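Local coordinates for protein BolA (Coxiella burnetii, PDB 3TR3) that is of unknown function but probably takes part in stress-induced cellular processes, at residues H8-W13 / H31-V36; W13-T16 / R22-S25. All coordinates share one frame; numbering follows the deposited sequence.

Contact 1 (H8-W13 / H31-V36). With CO (cobalt (II) ion), chain D.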
loop_
_atom_site.group_PDB
_atom_site.type_symbol
_atom_site.label_atom_id
_atom_site.label_comp_id
_atom_site.label_asym_id
_atom_site.label_seq_id
_atom_site.Cartn_x
_atom_site.Cartn_y
_atom_site.Cartn_z
ATOM N N HIS B 8 5.092 -6.625 -3.129
ATOM C CA HIS B 8 5.923 -5.479 -3.537
ATOM C C HIS B 8 6.158 -5.504 -5.075
ATOM O O HIS B 8 6.341 -4.471 -5.693
ATOM C CB HIS B 8 7.261 -5.498 -2.775
ATOM C CG HIS B 8 8.079 -4.251 -2.926
ATOM N ND1 HIS B 8 7.650 -3.013 -2.488
ATOM C CD2 HIS B 8 9.314 -4.050 -3.460
ATOM C CE1 HIS B 8 8.581 -2.105 -2.736
ATOM N NE2 HIS B 8 9.602 -2.713 -3.325
ATOM N N ASP B 9 6.199 -6.702 -5.657
ATOM C CA ASP B 9 6.172 -6.860 -7.094
ATOM C C ASP B 9 4.903 -6.215 -7.692
ATOM O O ASP B 9 4.993 -5.398 -8.592
ATOM C CB ASP B 9 6.202 -8.336 -7.479
ATOM C CG ASP B 9 7.548 -8.983 -7.224
ATOM O OD1 ASP B 9 8.593 -8.296 -7.276
ATOM O OD2 ASP B 9 7.545 -10.205 -6.964
ATOM N N ILE B 10 3.737 -6.618 -7.200
ATOM C CA ILE B 10 2.478 -6.178 -7.747
ATOM C C ILE B 10 2.500 -4.639 -7.765
ATOM O O ILE B 10 2.108 -4.012 -8.764
ATOM C CB ILE B 10 1.269 -6.653 -6.884
ATOM C CG1 ILE B 10 1.176 -8.186 -6.794
ATOM C CG2 ILE B 10 -0.041 -6.057 -7.411
ATOM C CD1 ILE B 10 1.026 -8.897 -8.095
ATOM N N LYS B 11 2.997 -4.047 -6.672
ATOM C CA LYS B 11 2.988 -2.602 -6.487
ATOM C C LYS B 11 3.958 -1.868 -7.409
ATOM O O LYS B 11 3.587 -0.844 -8.018
ATOM C CB LYS B 11 3.266 -2.230 -5.023
ATOM C CG LYS B 11 3.844 -0.842 -4.827
ATOM C CD LYS B 11 3.819 -0.449 -3.347
ATOM C CE LYS B 11 4.784 0.699 -3.064
ATOM N NZ LYS B 11 4.233 2.031 -3.390
ATOM N N GLN B 12 5.191 -2.379 -7.500
ATOM C CA GLN B 12 6.171 -1.809 -8.404
ATOM C C GLN B 12 5.784 -1.910 -9.903
ATOM O O GLN B 12 5.962 -0.958 -10.644
ATOM C CB GLN B 12 7.547 -2.426 -8.151
ATOM C CG GLN B 12 8.137 -2.014 -6.797
ATOM C CD GLN B 12 9.597 -2.451 -6.614
ATOM O OE1 GLN B 12 9.990 -3.575 -6.984
ATOM N NE2 GLN B 12 10.410 -1.558 -6.037
ATOM N N TRP B 13 5.279 -3.071 -10.328
ATOM C CA TRP B 13 4.958 -3.350 -11.722
ATOM C C TRP B 13 3.819 -2.453 -12.220
ATOM O O TRP B 13 3.898 -1.892 -13.307
ATOM C CB TRP B 13 4.570 -4.819 -11.911
ATOM C CG TRP B 13 5.679 -5.819 -11.706
ATOM C CD1 TRP B 13 7.025 -5.587 -11.781
ATOM C CD2 TRP B 13 5.535 -7.214 -11.368
ATOM N NE1 TRP B 13 7.724 -6.746 -11.528
ATOM C CE2 TRP B 13 6.838 -7.760 -11.274
ATOM C CE3 TRP B 13 4.429 -8.054 -11.151
ATOM C CZ2 TRP B 13 7.073 -9.107 -10.961
ATOM C CZ3 TRP B 13 4.655 -9.391 -10.849
ATOM C CH2 TRP B 13 5.975 -9.905 -10.753
ATOM N N HIS B 31 -0.272 -16.272 -5.076
ATOM C CA HIS B 31 -1.209 -16.786 -6.078
ATOM C C HIS B 31 -2.461 -15.940 -6.167
ATOM O O HIS B 31 -2.832 -15.531 -7.248
ATOM C CB HIS B 31 -1.548 -18.281 -5.835
ATOM C CG HIS B 31 -0.510 -19.184 -6.400
ATOM N ND1 HIS B 31 0.736 -19.323 -5.826
ATOM C CD2 HIS B 31 -0.472 -19.873 -7.569
ATOM C CE1 HIS B 31 1.490 -20.089 -6.602
ATOM N NE2 HIS B 31 0.782 -20.435 -7.661
ATOM N N HIS B 32 -3.123 -15.673 -5.041
ATOM C CA HIS B 32 -4.287 -14.784 -5.070
ATOM C C HIS B 32 -3.942 -13.418 -4.443
ATOM O O HIS B 32 -3.372 -13.345 -3.384
ATOM C CB HIS B 32 -5.524 -15.456 -4.442
ATOM C CG HIS B 32 -6.105 -16.570 -5.277
ATOM N ND1 HIS B 32 -7.333 -16.477 -5.915
ATOM C CD2 HIS B 32 -5.609 -17.795 -5.611
ATOM C CE1 HIS B 32 -7.575 -17.597 -6.574
ATOM N NE2 HIS B 32 -6.540 -18.419 -6.402
ATOM N N PHE B 33 -4.214 -12.335 -5.154
ATOM C CA PHE B 33 -3.858 -11.006 -4.699
ATOM C C PHE B 33 -5.079 -10.077 -4.803
ATOM O O PHE B 33 -6.039 -10.375 -5.524
ATOM C CB PHE B 33 -2.724 -10.436 -5.558
ATOM C CG PHE B 33 -1.431 -11.200 -5.483
ATOM C CD1 PHE B 33 -0.434 -10.829 -4.566
ATOM C CD2 PHE B 33 -1.185 -12.264 -6.351
ATOM C CE1 PHE B 33 0.796 -11.521 -4.523
ATOM C CE2 PHE B 33 0.033 -12.981 -6.304
ATOM C CZ PHE B 33 1.018 -12.614 -5.397
ATOM N N GLU B 34 -5.023 -8.971 -4.061
ATOM C CA GLU B 34 -5.963 -7.852 -4.162
ATOM C C GLU B 34 -5.141 -6.594 -4.166
ATOM O O GLU B 34 -4.172 -6.470 -3.415
ATOM C CB GLU B 34 -6.905 -7.776 -2.964
ATOM C CG GLU B 34 -7.770 -8.991 -2.752
ATOM C CD GLU B 34 -8.305 -9.063 -1.322
ATOM O OE1 GLU B 34 -7.774 -8.342 -0.438
ATOM O OE2 GLU B 34 -9.258 -9.845 -1.084
ATOM N N ALA B 35 -5.534 -5.645 -5.003
ATOM C CA ALA B 35 -4.840 -4.381 -5.091
ATOM C C ALA B 35 -5.869 -3.253 -5.153
ATOM O O ALA B 35 -6.942 -3.421 -5.733
ATOM C CB ALA B 35 -3.913 -4.366 -6.329
ATOM N N VAL B 36 -5.556 -2.129 -4.512
ATOM C CA VAL B 36 -6.373 -0.939 -4.578
ATOM C C VAL B 36 -5.463 0.013 -5.296
ATOM O O VAL B 36 -4.319 0.200 -4.879
ATOM C CB VAL B 36 -6.771 -0.382 -3.195
ATOM C CG1 VAL B 36 -7.704 0.807 -3.345
ATOM C CG2 VAL B 36 -7.414 -1.481 -2.317
HETATM CO CO CO D . -6.660 -20.348 -7.431
#
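Ile10, on helix 7-17, lies over the ring of Phe33 and beside the methyl of Ala35, a compact example of how a helix is seated on a sheet in the BolA fold. Its CB points toward strand 32-38 and divides the work between two branches. With CG1 set beside the backbone N (chi1 -61°), the other branch, CG2, falls anti to that N, and each meets a different residue of the strand. CG1 stands above one face of the Phe33 ring, 4.2 Å from the centroid and 25° off the normal, a CH-pi contact; it is shifted toward the rim, with Phe33 CD1 nearest at 3.8 Å. The terminal CD1 of Ile10 stays slightly farther off, 4.3 Å from Phe33 CD1. CG2 turns the other way along the strand and reaches Ala35 CB more loosely, at 4.4 Å. Val5 and Ile66 also touch Ile10, while Leu69 of the neighbouring strand 68-74 packs against Phe33. Strand alternation places Phe33 and Ala35 on the helix side and sends the intervening Glu34 away. His32, the residue before Phe33, does not touch the helix segment; its NE2 binds a cobalt ion at 2.2 Å, which His67 also ligates. Since no hydrogen bond crosses between the segments and all three touching residues are buried, helix and strand are held together here by apolar packing, the CH-pi contact included, and by the exclusion of water.

Contact 2 (W13-T16 / R22-S25)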
loop_
_atom_site.group_PDB
_atom_site.type_symbol
_atom_site.label_atom_id
_atom_site.label_comp_id
_atom_site.label_asym_id
_atom_site.label_seq_id
_atom_site.Cartn_x
_atom_site.Cartn_y
_atom_site.Cartn_z
ATOM N N TRP B 13 5.279 -3.071 -10.328
ATOM C CA TRP B 13 4.958 -3.350 -11.722
ATOM C C TRP B 13 3.819 -2.453 -12.220
ATOM O O TRP B 13 3.898 -1.892 -13.307
ATOM C CB TRP B 13 4.570 -4.819 -11.911
ATOM C CG TRP B 13 5.679 -5.819 -11.706
ATOM C CD1 TRP B 13 7.025 -5.587 -11.781
ATOM C CD2 TRP B 13 5.535 -7.214 -11.368
ATOM N NE1 TRP B 13 7.724 -6.746 -11.528
ATOM C CE2 TRP B 13 6.838 -7.760 -11.274
ATOM C CE3 TRP B 13 4.429 -8.054 -11.151
ATOM C CZ2 TRP B 13 7.073 -9.107 -10.961
ATOM C CZ3 TRP B 13 4.655 -9.391 -10.849
ATOM C CH2 TRP B 13 5.975 -9.905 -10.753
ATOM N N ILE B 14 2.772 -2.307 -11.416
ATOM C CA ILE B 14 1.642 -1.478 -11.796
ATOM C C ILE B 14 2.037 -0.008 -11.839
ATOM O O ILE B 14 1.686 0.694 -12.769
ATOM C CB ILE B 14 0.456 -1.658 -10.857
ATOM C CG1 ILE B 14 -0.065 -3.095 -10.902
ATOM C CG2 ILE B 14 -0.634 -0.672 -11.199
ATOM C CD1 ILE B 14 -1.164 -3.360 -9.801
ATOM N N GLU B 15 2.787 0.463 -10.849
ATOM C CA GLU B 15 3.257 1.852 -10.878
ATOM C C GLU B 15 4.267 2.153 -11.999
ATOM O O GLU B 15 4.401 3.280 -12.434
ATOM C CB GLU B 15 3.799 2.280 -9.514
ATOM C CG GLU B 15 2.730 2.235 -8.422
ATOM C CD GLU B 15 3.286 2.492 -7.028
ATOM O OE1 GLU B 15 4.523 2.411 -6.847
ATOM O OE2 GLU B 15 2.477 2.779 -6.119
ATOM N N THR B 16 4.970 1.135 -12.459
ATOM C CA THR B 16 5.904 1.287 -13.547
ATOM C C THR B 16 5.135 1.366 -14.856
ATOM O O THR B 16 5.373 2.251 -15.641
ATOM C CB THR B 16 6.914 0.117 -13.579
ATOM O OG1 THR B 16 7.827 0.268 -12.488
ATOM C CG2 THR B 16 7.715 0.090 -14.879
ATOM N N ARG B 22 -0.841 5.109 -8.073
ATOM C CA ARG B 22 -0.341 4.716 -6.747
ATOM C C ARG B 22 -1.060 3.453 -6.301
ATOM O O ARG B 22 -2.313 3.437 -6.224
ATOM C CB ARG B 22 -0.536 5.841 -5.713
ATOM C CG ARG B 22 -0.001 5.502 -4.292
ATOM C CD ARG B 22 -0.001 6.709 -3.336
ATOM N NE ARG B 22 0.815 7.816 -3.845
ATOM C CZ ARG B 22 0.597 9.098 -3.563
ATOM N NH1 ARG B 22 -0.424 9.440 -2.776
ATOM N NH2 ARG B 22 1.391 10.043 -4.071
ATOM N N VAL B 23 -0.292 2.380 -6.035
ATOM C CA VAL B 23 -0.901 1.199 -5.398
ATOM C C VAL B 23 -0.922 1.379 -3.835
ATOM O O VAL B 23 0.084 1.155 -3.143
ATOM C CB VAL B 23 -0.242 -0.138 -5.854
ATOM C CG1 VAL B 23 -1.020 -1.340 -5.334
ATOM C CG2 VAL B 23 -0.130 -0.197 -7.373
ATOM N N ILE B 24 -2.059 1.832 -3.308
ATOM C CA ILE B 24 -2.164 2.175 -1.903
ATOM C C ILE B 24 -2.342 0.934 -1.007
ATOM O O ILE B 24 -2.114 0.988 0.196
ATOM C CB ILE B 24 -3.274 3.223 -1.607
ATOM C CG1 ILE B 24 -4.654 2.650 -1.899
ATOM C CG2 ILE B 24 -2.975 4.573 -2.312
ATOM C CD1 ILE B 24 -5.745 3.543 -1.404
ATOM N N SER B 25 -2.730 -0.180 -1.605
ATOM C CA SER B 25 -2.798 -1.402 -0.862
ATOM C C SER B 25 -2.593 -2.585 -1.787
ATOM O O SER B 25 -3.249 -2.686 -2.799
ATOM C CB SER B 25 -4.131 -1.487 -0.146
ATOM O OG SER B 25 -4.385 -2.809 0.273
#
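Glu15 and Ile14 of helix 7-17 approach Val23 from two directions, where the first helix packs against the first strand of the BolA fold, an alpha+beta fold resembling the KH domain. The side chains of Ile14 and Val23 cross at about a right angle. Three carbons of Ile14 gather round one methyl, Val23 CG2, with CB nearest at 3.8 Å, CG2 almost as close and CD1 slightly beyond. Glu15 runs obliquely to the same valine. Its CG touches Val23 CG2 at 3.9 Å, and the chain then stretches out (chi2 173°) to carry the carboxylate to the strand backbone. Val23 CG2 lies beside the valine's own N (chi1 -172°), the atom that the carboxylate binds, and so meets both neighbours. Arg22 turns its CB away from the helix and packs on Arg22 of the second subunit, yet its aliphatic CG still comes within 4.1 Å of Glu15 OE2. The guanidinium forms no salt bridge with that carboxylate. A long, weak ion pair links Glu15 OE2 to Lys11. The bond across the segments runs from Val23 N to the anti lone pair of Glu15 OE2, 2.8 Å long with an N-H...O angle of 158°.

In the fold
Helix 7-17 supplies one side of both contacts, and the adjacent antiparallel strands 32-38 and 22-28 supply the other, so together they seat a single helix on the sheet at two places whose centres lie about 8 Å apart. Contact 1 is fully buried and wholly apolar. Contact 2 is partly buried: isoleucine and valine pack inward, while a carboxylate on a partly exposed residue accepts one hydrogen bond from the backbone of a strand outermost within the chain. The two meet directly where Val36 N approaches Ser25 O at 2.9 Å, probably a hydrogen bond, and where Lys11 O packs on Val23 CG2. Beyond Val23, Ser25 pairs with a strand of the second subunit, extending the sheet across the interface.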